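Local coordinates for protein haemagglutinin I (Physarum polycephalum, PDB 3A5P) that probably binds carbohydrate as a hemagglutinating lectin, its chain suggesting a minimal recognition domain of the legume lectin fold, at residues V32-T35 with G36-P39. Sequence-based numbering, arbitrary orientation.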
ATOM      1  N   VAL A  32       3.918   4.590  -1.341  1.00 14.65           N
ATOM      2  CA  VAL A  32       4.190   5.508  -0.237  1.00 14.20           C
ATOM      3  C   VAL A  32       3.117   5.297   0.822  1.00 14.56           C
ATOM      4  O   VAL A  32       1.917   5.469   0.551  1.00 14.47           O
ATOM      5  CB  VAL A  32       4.259   7.000  -0.673  1.00 14.32           C
ATOM      6  CG1 VAL A  32       4.465   7.893   0.548  1.00 14.73           C
ATOM      7  CG2 VAL A  32       5.412   7.195  -1.632  1.00 15.03           C
ATOM      8  N   THR A  33       3.567   4.919   2.017  1.00 14.56           N
ATOM      9  CA  THR A  33       2.670   4.517   3.085  1.00 15.14           C
ATOM     10  C   THR A  33       2.710   5.525   4.226  1.00 14.97           C
ATOM     11  O   THR A  33       3.772   6.046   4.551  1.00 14.89           O
ATOM     12  CB  THR A  33       3.030   3.108   3.634  1.00 15.36           C
ATOM     13  OG1 THR A  33       4.390   3.109   4.136  1.00 15.36           O
ATOM     14  CG2 THR A  33       2.833   2.039   2.519  1.00 16.37           C
ATOM     15  N   VAL A  34       1.543   5.813   4.796  1.00 15.72           N
ATOM     16  CA  VAL A  34       1.437   6.704   5.970  1.00 15.64           C
ATOM     17  C   VAL A  34       0.465   6.019   6.913  1.00 16.26           C
ATOM     18  O   VAL A  34      -0.694   5.740   6.540  1.00 15.52           O
ATOM     19  CB  VAL A  34       0.871   8.122   5.601  1.00 15.56           C
ATOM     20  CG1 VAL A  34       0.824   9.027   6.859  1.00 15.72           C
ATOM     21  CG2 VAL A  34       1.688   8.777   4.493  1.00 16.73           C
ATOM     22  N   THR A  35       0.933   5.730   8.121  1.00 16.63           N
ATOM     23  CA  THR A  35       0.141   4.969   9.078  1.00 17.36           C
ATOM     24  C   THR A  35      -1.225   5.613   9.263  1.00 17.89           C
ATOM     25  O   THR A  35      -1.315   6.833   9.533  1.00 17.69           O
ATOM     26  CB  THR A  35       0.866   4.918  10.421  1.00 17.85           C
ATOM     27  OG1 THR A  35       2.073   4.155  10.274  1.00 18.36           O
ATOM     28  CG2 THR A  35      -0.038   4.301  11.498  1.00 18.11           C
ATOM     29  N   GLY A  36      -2.276   4.803   9.085  1.00 17.30           N
ATOM     30  CA  GLY A  36      -3.651   5.251   9.293  1.00 18.69           C
ATOM     31  C   GLY A  36      -4.350   5.561   7.976  1.00 18.21           C
ATOM     32  O   GLY A  36      -5.571   5.729   7.937  1.00 18.49           O
ATOM     33  N   TYR A  37      -3.572   5.639   6.897  1.00 17.60           N
ATOM     34  CA  TYR A  37      -4.120   5.990   5.596  1.00 17.33           C
ATOM     35  C   TYR A  37      -3.866   4.922   4.551  1.00 17.22           C
ATOM     36  O   TYR A  37      -2.984   4.082   4.719  1.00 16.17           O
ATOM     37  CB  TYR A  37      -3.489   7.296   5.107  1.00 18.47           C
ATOM     38  CG  TYR A  37      -3.744   8.442   6.062  1.00 19.27           C
ATOM     39  CD1 TYR A  37      -4.915   9.200   5.961  1.00 19.77           C
ATOM     40  CD2 TYR A  37      -2.837   8.734   7.077  1.00 20.72           C
ATOM     41  CE1 TYR A  37      -5.170  10.250   6.849  1.00 22.10           C
ATOM     42  CE2 TYR A  37      -3.073   9.789   7.975  1.00 23.12           C
ATOM     43  CZ  TYR A  37      -4.244  10.533   7.847  1.00 23.53           C
ATOM     44  OH  TYR A  37      -4.496  11.570   8.703  1.00 25.06           O
ATOM     45  N   ALA A  38      -4.617   5.018   3.448  1.00 16.46           N
ATOM     46  CA  ALA A  38      -4.415   4.155   2.279  1.00 16.54           C
ATOM     47  C   ALA A  38      -3.081   4.472   1.597  1.00 16.44           C
ATOM     48  O   ALA A  38      -2.717   5.657   1.471  1.00 16.45           O
ATOM     49  CB  ALA A  38      -5.575   4.299   1.316  1.00 16.69           C
ATOM     50  N   PRO A  39      -2.319   3.422   1.187  1.00 17.04           N
ATOM     51  CA  PRO A  39      -1.086   3.672   0.442  1.00 16.40           C
ATOM     52  C   PRO A  39      -1.367   4.432  -0.853  1.00 16.43           C
ATOM     53  O   PRO A  39      -2.445   4.288  -1.448  1.00 16.52           O
ATOM     54  CB  PRO A  39      -0.549   2.261   0.128  1.00 17.23           C
ATOM     55  CG  PRO A  39      -1.133   1.384   1.230  1.00 17.89           C
ATOM     56  CD  PRO A  39      -2.529   1.982   1.443  1.00 16.99           C
TER
HETATM   57  O   HOH W   1      -0.209   6.610   2.209  1.00 30.67           O
HETATM   58  O   HOH W   2      -0.335   3.646   4.012  1.00 19.87           O
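Val-34 and Tyr-37 close a type II beta turn, and the pair illustrates how a chain can reverse with one direct backbone hydrogen bond within the turn and two waters behind it. Tyr-37 N donates to Val-34 O at 2.9 Å, with the donor nitrogen 19° out of the carbonyl plane. Beside this bond, Val-34 CG1 lies 3.7 Å from Tyr-37 CD2, the two side chains meeting at a slant. CG1 is placed there by chi1 of -178°, which sets it opposite the backbone N and on the carbonyl side, where the ring arrives. The same carbonyl, Val-34 O, sits in the plane of the ring at its edge. Gly-36 occupies the third position of the turn with phi 101°, where a beta carbon would collide with Thr-35 O.

Behind the turn, water lies between strand 30-34 and the returning chain, which closes in again at Pro-39. Water 2 links a donor to an acceptor, Val-34 N at 3.0 Å and Tyr-37 O at 2.8 Å; water 1 bridges two acceptors, Val-32 O and Ala-38 O. Each water has more acceptors around it than protons. Pro-39 CA makes a CH...O contact of 3.5 Å with Val-32 O, and Thr-33 CG2 rests against Pro-39 CB at 4.1 Å. Backbone pairing of Val-32 with Ile-40 resumes the sheet. Thr-33 OG1 is held by Ala-18 O on strand 17-20, while Val-34 packs on Leu-17 and Phe-80. On the dimer side, Thr-33 meets Tyr-31 and Pro-39 meets Thr-41, both of the second subunit.

One direct bond thus fixes the turn, while water takes the proton of Val-34 N and can supply protons to inward-facing carbonyls.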